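Local coordinates for tailspike protein (Acinetobacter phage vB_ApiP_P1, PDB 6E1R) that probably binds and hydrolyses the capsular polysaccharide of its Acinetobacter host, acting as the phage's trimeric receptor-binding depolymerase, at residues A[143-148]-A[170-175]; A[466-471]-A[549-554]. All blocks are in the same frame, centred on the assembly; numbering follows the deposited sequence.

Interaction 1: residues A[143-148]-A[170-175]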
# COMPACT_ATOMS: atom_id res chain seq x y z
N SER A 143 -32.42 3.91 -4.13
CA SER A 143 -32.12 3.68 -5.53
C SER A 143 -32.72 4.77 -6.41
O SER A 143 -33.73 5.39 -6.07
CB SER A 143 -32.65 2.32 -5.99
OG SER A 143 -34.06 2.31 -6.06
N ILE A 144 -32.07 5.00 -7.55
CA ILE A 144 -32.57 5.87 -8.61
C ILE A 144 -32.54 5.07 -9.90
O ILE A 144 -31.47 4.65 -10.35
CB ILE A 144 -31.72 7.15 -8.75
CG1 ILE A 144 -31.70 7.94 -7.44
CG2 ILE A 144 -32.26 8.01 -9.89
CD1 ILE A 144 -31.00 9.28 -7.55
N THR A 145 -33.72 4.87 -10.50
CA THR A 145 -33.86 4.06 -11.70
C THR A 145 -34.10 4.95 -12.91
O THR A 145 -34.87 5.91 -12.85
CB THR A 145 -35.02 3.07 -11.54
OG1 THR A 145 -34.84 2.30 -10.34
CG2 THR A 145 -35.08 2.11 -12.73
N ALA A 146 -33.43 4.61 -14.02
CA ALA A 146 -33.59 5.33 -15.28
C ALA A 146 -34.58 4.57 -16.15
O ALA A 146 -34.31 3.44 -16.57
CB ALA A 146 -32.24 5.48 -15.99
N THR A 147 -35.73 5.19 -16.41
CA THR A 147 -36.79 4.58 -17.21
C THR A 147 -36.62 4.82 -18.70
O THR A 147 -37.52 4.50 -19.48
CB THR A 147 -38.15 5.10 -16.75
OG1 THR A 147 -38.17 6.53 -16.80
CG2 THR A 147 -38.44 4.64 -15.32
N ALA A 148 -35.48 5.38 -19.12
CA ALA A 148 -35.18 5.58 -20.53
C ALA A 148 -33.69 5.32 -20.75
O ALA A 148 -32.92 5.15 -19.81
CB ALA A 148 -35.57 6.98 -21.01
N MSE A 170 -28.11 3.84 -5.05
CA MSE A 170 -28.05 2.77 -6.03
C MSE A 170 -28.62 3.24 -7.36
O MSE A 170 -29.59 3.99 -7.40
CB MSE A 170 -28.81 1.54 -5.52
CG MSE A 170 -28.67 0.31 -6.40
SE MSE A 170 -29.38 -1.28 -5.53
CE MSE A 170 -28.93 -2.60 -6.90
N PHE A 171 -28.01 2.80 -8.46
CA PHE A 171 -28.41 3.22 -9.79
C PHE A 171 -28.87 2.00 -10.58
O PHE A 171 -28.12 1.03 -10.71
CB PHE A 171 -27.26 3.93 -10.51
CG PHE A 171 -26.73 5.11 -9.76
CD1 PHE A 171 -27.31 6.36 -9.90
CD2 PHE A 171 -25.65 4.97 -8.89
CE1 PHE A 171 -26.82 7.45 -9.20
CE2 PHE A 171 -25.16 6.06 -8.19
CZ PHE A 171 -25.74 7.30 -8.35
N LYS A 172 -30.10 2.05 -11.09
CA LYS A 172 -30.69 0.96 -11.84
C LYS A 172 -31.19 1.47 -13.18
O LYS A 172 -31.14 2.67 -13.47
CB LYS A 172 -31.84 0.30 -11.06
CG LYS A 172 -31.46 -0.24 -9.69
CD LYS A 172 -32.66 -0.89 -9.02
CE LYS A 172 -32.29 -1.49 -7.67
NZ LYS A 172 -33.46 -2.11 -7.00
N ALA A 173 -31.68 0.55 -14.00
CA ALA A 173 -32.29 0.86 -15.28
C ALA A 173 -33.55 0.02 -15.44
O ALA A 173 -33.55 -1.17 -15.14
CB ALA A 173 -31.33 0.60 -16.45
N SER A 174 -34.63 0.66 -15.90
CA SER A 174 -35.88 -0.06 -16.08
C SER A 174 -35.77 -1.11 -17.18
O SER A 174 -36.36 -2.19 -17.08
CB SER A 174 -37.02 0.92 -16.39
OG SER A 174 -36.90 1.43 -17.71
N THR A 175 -35.01 -0.81 -18.23
CA THR A 175 -34.74 -1.75 -19.31
C THR A 175 -33.28 -2.17 -19.24
O THR A 175 -32.38 -1.32 -19.20
CB THR A 175 -35.05 -1.13 -20.67
OG1 THR A 175 -36.41 -0.67 -20.68
CG2 THR A 175 -34.87 -2.16 -21.77
O HOH W 1 -39.04 1.66 -19.39
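The carbonyl oxygen of Ala-146 takes an N-H and a C-H from segment 170-175: Ser-174 N donates to Ala-146 O over 2.9 Å in a nearly straight bond (175° at the hydrogen), while Ala-173 CA lies 3.5 Å from Ala-146 O in a CA-H...O contact. This is one end of a parallel ladder between strands 142-146 and 169-173, successive coils of the parallel beta-helix that forms the body of this chain, as in many phage tailspikes. Ile-144 N donates to Met-170 O at 2.7 Å. Lys-172 N answers Ile-144 O at 3.0 Å, and Ala-146 N returns to Lys-172 O, so the bonds run back and forth as parallel pairing requires. Ile-144, Ala-146, Phe-171 and Ala-173 share one face of the ladder, where Ile-152, Ala-179, Ala-181 and other residues of strands 151-155 and 178-184 pack on them. The Phe-171 ring also meets that of Phe-200, with planes about 25° apart. Ser-143, Thr-145, Met-170 (selenomethionine) and Lys-172 occupy the other face. Here the Thr-145 and Lys-172 side chains cross obliquely. Because chi1 of Thr-145 is -54°, OG1 is anti to the carbonyl carbon and CG2 anti to the backbone N; OG1 rests 3.7 Å from Lys-172 CB, and CG2 sits 3.5 Å from Ser-174 N. The lysine chain, extended beyond CG, runs back past Ser-143, its CE 4.2 Å from Ser-143 CB, and also touches Asp-201 of a nearby loop. Beyond the strands, where the residues are partly exposed, Ser-174 OG lies 2.7 Å from a water, which donates to Thr-147 O and so bridges the two segments.

Interaction 2: residues A[466-471]-A[549-554]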
# COMPACT_ATOMS: atom_id res chain seq x y z
N GLY A 466 44.75 -8.31 -17.64
CA GLY A 466 43.94 -9.34 -17.05
C GLY A 466 44.11 -10.67 -17.74
O GLY A 466 45.08 -10.90 -18.47
N ARG A 467 43.14 -11.55 -17.51
CA ARG A 467 43.16 -12.92 -18.01
C ARG A 467 41.99 -13.12 -18.98
O ARG A 467 40.92 -12.55 -18.81
CB ARG A 467 43.06 -13.90 -16.84
CG ARG A 467 43.38 -15.35 -17.15
CD ARG A 467 42.88 -16.21 -15.99
NE ARG A 467 43.21 -15.60 -14.70
CZ ARG A 467 42.49 -15.75 -13.60
NH1 ARG A 467 41.38 -16.48 -13.62
NH2 ARG A 467 42.86 -15.15 -12.47
N LEU A 468 42.22 -13.96 -19.99
CA LEU A 468 41.20 -14.27 -20.99
C LEU A 468 41.07 -15.78 -21.14
O LEU A 468 42.07 -16.47 -21.36
CB LEU A 468 41.54 -13.64 -22.35
CG LEU A 468 41.86 -12.15 -22.41
CD1 LEU A 468 42.14 -11.74 -23.85
CD2 LEU A 468 40.71 -11.33 -21.84
N LEU A 469 39.84 -16.27 -21.04
CA LEU A 469 39.52 -17.67 -21.32
C LEU A 469 38.70 -17.71 -22.60
O LEU A 469 37.57 -17.22 -22.63
CB LEU A 469 38.76 -18.30 -20.15
CG LEU A 469 38.34 -19.76 -20.33
CD1 LEU A 469 39.56 -20.66 -20.51
CD2 LEU A 469 37.50 -20.23 -19.15
N VAL A 470 39.26 -18.30 -23.65
CA VAL A 470 38.62 -18.35 -24.96
C VAL A 470 38.27 -19.80 -25.28
O VAL A 470 39.14 -20.68 -25.22
CB VAL A 470 39.51 -17.75 -26.06
CG1 VAL A 470 38.76 -17.75 -27.38
CG2 VAL A 470 39.95 -16.35 -25.68
N ASN A 471 37.01 -20.04 -25.61
CA ASN A 471 36.54 -21.34 -26.08
C ASN A 471 36.12 -21.18 -27.53
O ASN A 471 35.05 -20.61 -27.81
CB ASN A 471 35.40 -21.86 -25.21
CG ASN A 471 34.95 -23.26 -25.62
OD1 ASN A 471 33.85 -23.69 -25.26
ND2 ASN A 471 35.79 -23.96 -26.36
N GLY A 549 39.89 -9.65 -14.21
CA GLY A 549 40.83 -8.60 -13.92
C GLY A 549 40.49 -7.28 -14.58
O GLY A 549 39.32 -6.99 -14.83
N ASN A 550 41.51 -6.47 -14.87
CA ASN A 550 41.31 -5.14 -15.45
C ASN A 550 41.26 -5.18 -16.97
O ASN A 550 42.00 -4.47 -17.65
CB ASN A 550 42.42 -4.21 -14.96
CG ASN A 550 42.35 -3.96 -13.47
OD1 ASN A 550 43.33 -4.17 -12.76
ND2 ASN A 550 41.20 -3.51 -12.99
N VAL A 551 40.38 -6.01 -17.53
CA VAL A 551 40.22 -6.10 -18.98
C VAL A 551 38.80 -6.56 -19.29
O VAL A 551 38.20 -7.34 -18.55
CB VAL A 551 41.28 -7.04 -19.61
CG1 VAL A 551 41.02 -8.49 -19.23
CG2 VAL A 551 41.30 -6.87 -21.13
N GLN A 552 38.27 -6.05 -20.39
CA GLN A 552 36.95 -6.42 -20.88
C GLN A 552 37.01 -6.63 -22.38
O GLN A 552 37.75 -5.94 -23.09
CB GLN A 552 35.90 -5.34 -20.54
CG GLN A 552 36.20 -3.98 -21.16
CD GLN A 552 35.08 -2.98 -20.95
OE1 GLN A 552 34.01 -3.33 -20.44
NE2 GLN A 552 35.32 -1.74 -21.34
N ALA A 553 36.24 -7.60 -22.87
CA ALA A 553 36.17 -7.92 -24.29
C ALA A 553 34.82 -7.44 -24.82
O ALA A 553 33.77 -7.98 -24.46
CB ALA A 553 36.35 -9.42 -24.53
N THR A 554 34.86 -6.42 -25.68
CA THR A 554 33.63 -5.84 -26.23
C THR A 554 33.64 -5.86 -27.76
O THR A 554 32.66 -5.50 -28.40
CB THR A 554 33.43 -4.39 -25.75
OG1 THR A 554 34.50 -3.57 -26.23
CG2 THR A 554 33.38 -4.33 -24.23
OXT THR A 554 34.64 -6.23 -28.38
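Gly-466 and Gly-549 face each other as an antiparallel non-hydrogen-bonded pair, CA to CA 4.5 Å, after which the chain turns a corner at Gly-549 and no hydrogen bond joins 466-471 to 549-554. Gly-549 holds a positive phi of 95° with psi -151°, a conformation that suits glycine. Asn-550 then forms the centre of an inverse gamma turn, closed by a weak bond of 3.1 Å from Val-551 N to Gly-549 O. The turn brings Val-551 round so that its CB points at the facing strand. With chi1 at 69°, CG1 stands between the backbone N and the carbonyl carbon, and it is this branch that does the touching: Val-551 CG1 lies 3.7 Å from Gly-466 CA, against bare backbone. The same methyl meets Leu-468 at its tip, with Val-551 CG1 3.9 Å from Leu-468 CD2, the two side chains crossing at about a right angle. Val-551 CG1 also comes within 4.1 Å of Arg-467 O. The corner carries the chain between the two antiparallel sheets of the C-terminal domain: strand 465-474 pairs with 539-548 in one, and strand 552-553 joins 448-455 in the other. Leu-454, on the second sheet, touches both Leu-468 and Val-551, so the apolar cluster lies between the sheets. Arg-467 leaves the opposite face of its strand and enters the trimer interface, where NE forms a salt bridge with Glu-488 OE2 of the second subunit, while guanidinium groups of Arg-467 from the other subunits stand close by. Asn-550 also points its CB away from 466-471, and its OD1 accepts a hydrogen bond from ND2 of Asn-471 of that second subunit.

Overall arrangement
Both contacts are largely buried, but they belong to different folds of one elongated chain, part of a longer tailspike and made here largely of the beta-helix body and the C-terminal domain; their centres lie about 74 Å apart, on opposite sides of the chain's centre. Interaction 1 joins neighbouring coils of the beta-helix through a regular series of backbone hydrogen bonds, and no other subunit touches it. Interaction 2 sits in the C-terminal domain and includes the chain's last residues; a corner between two antiparallel sheets is packed by a few apolar groups without cross-segment hydrogen bonds. Arg-467 and Asn-550 reach into the trimer interface, so interaction 2 combines contacts within and between subunits.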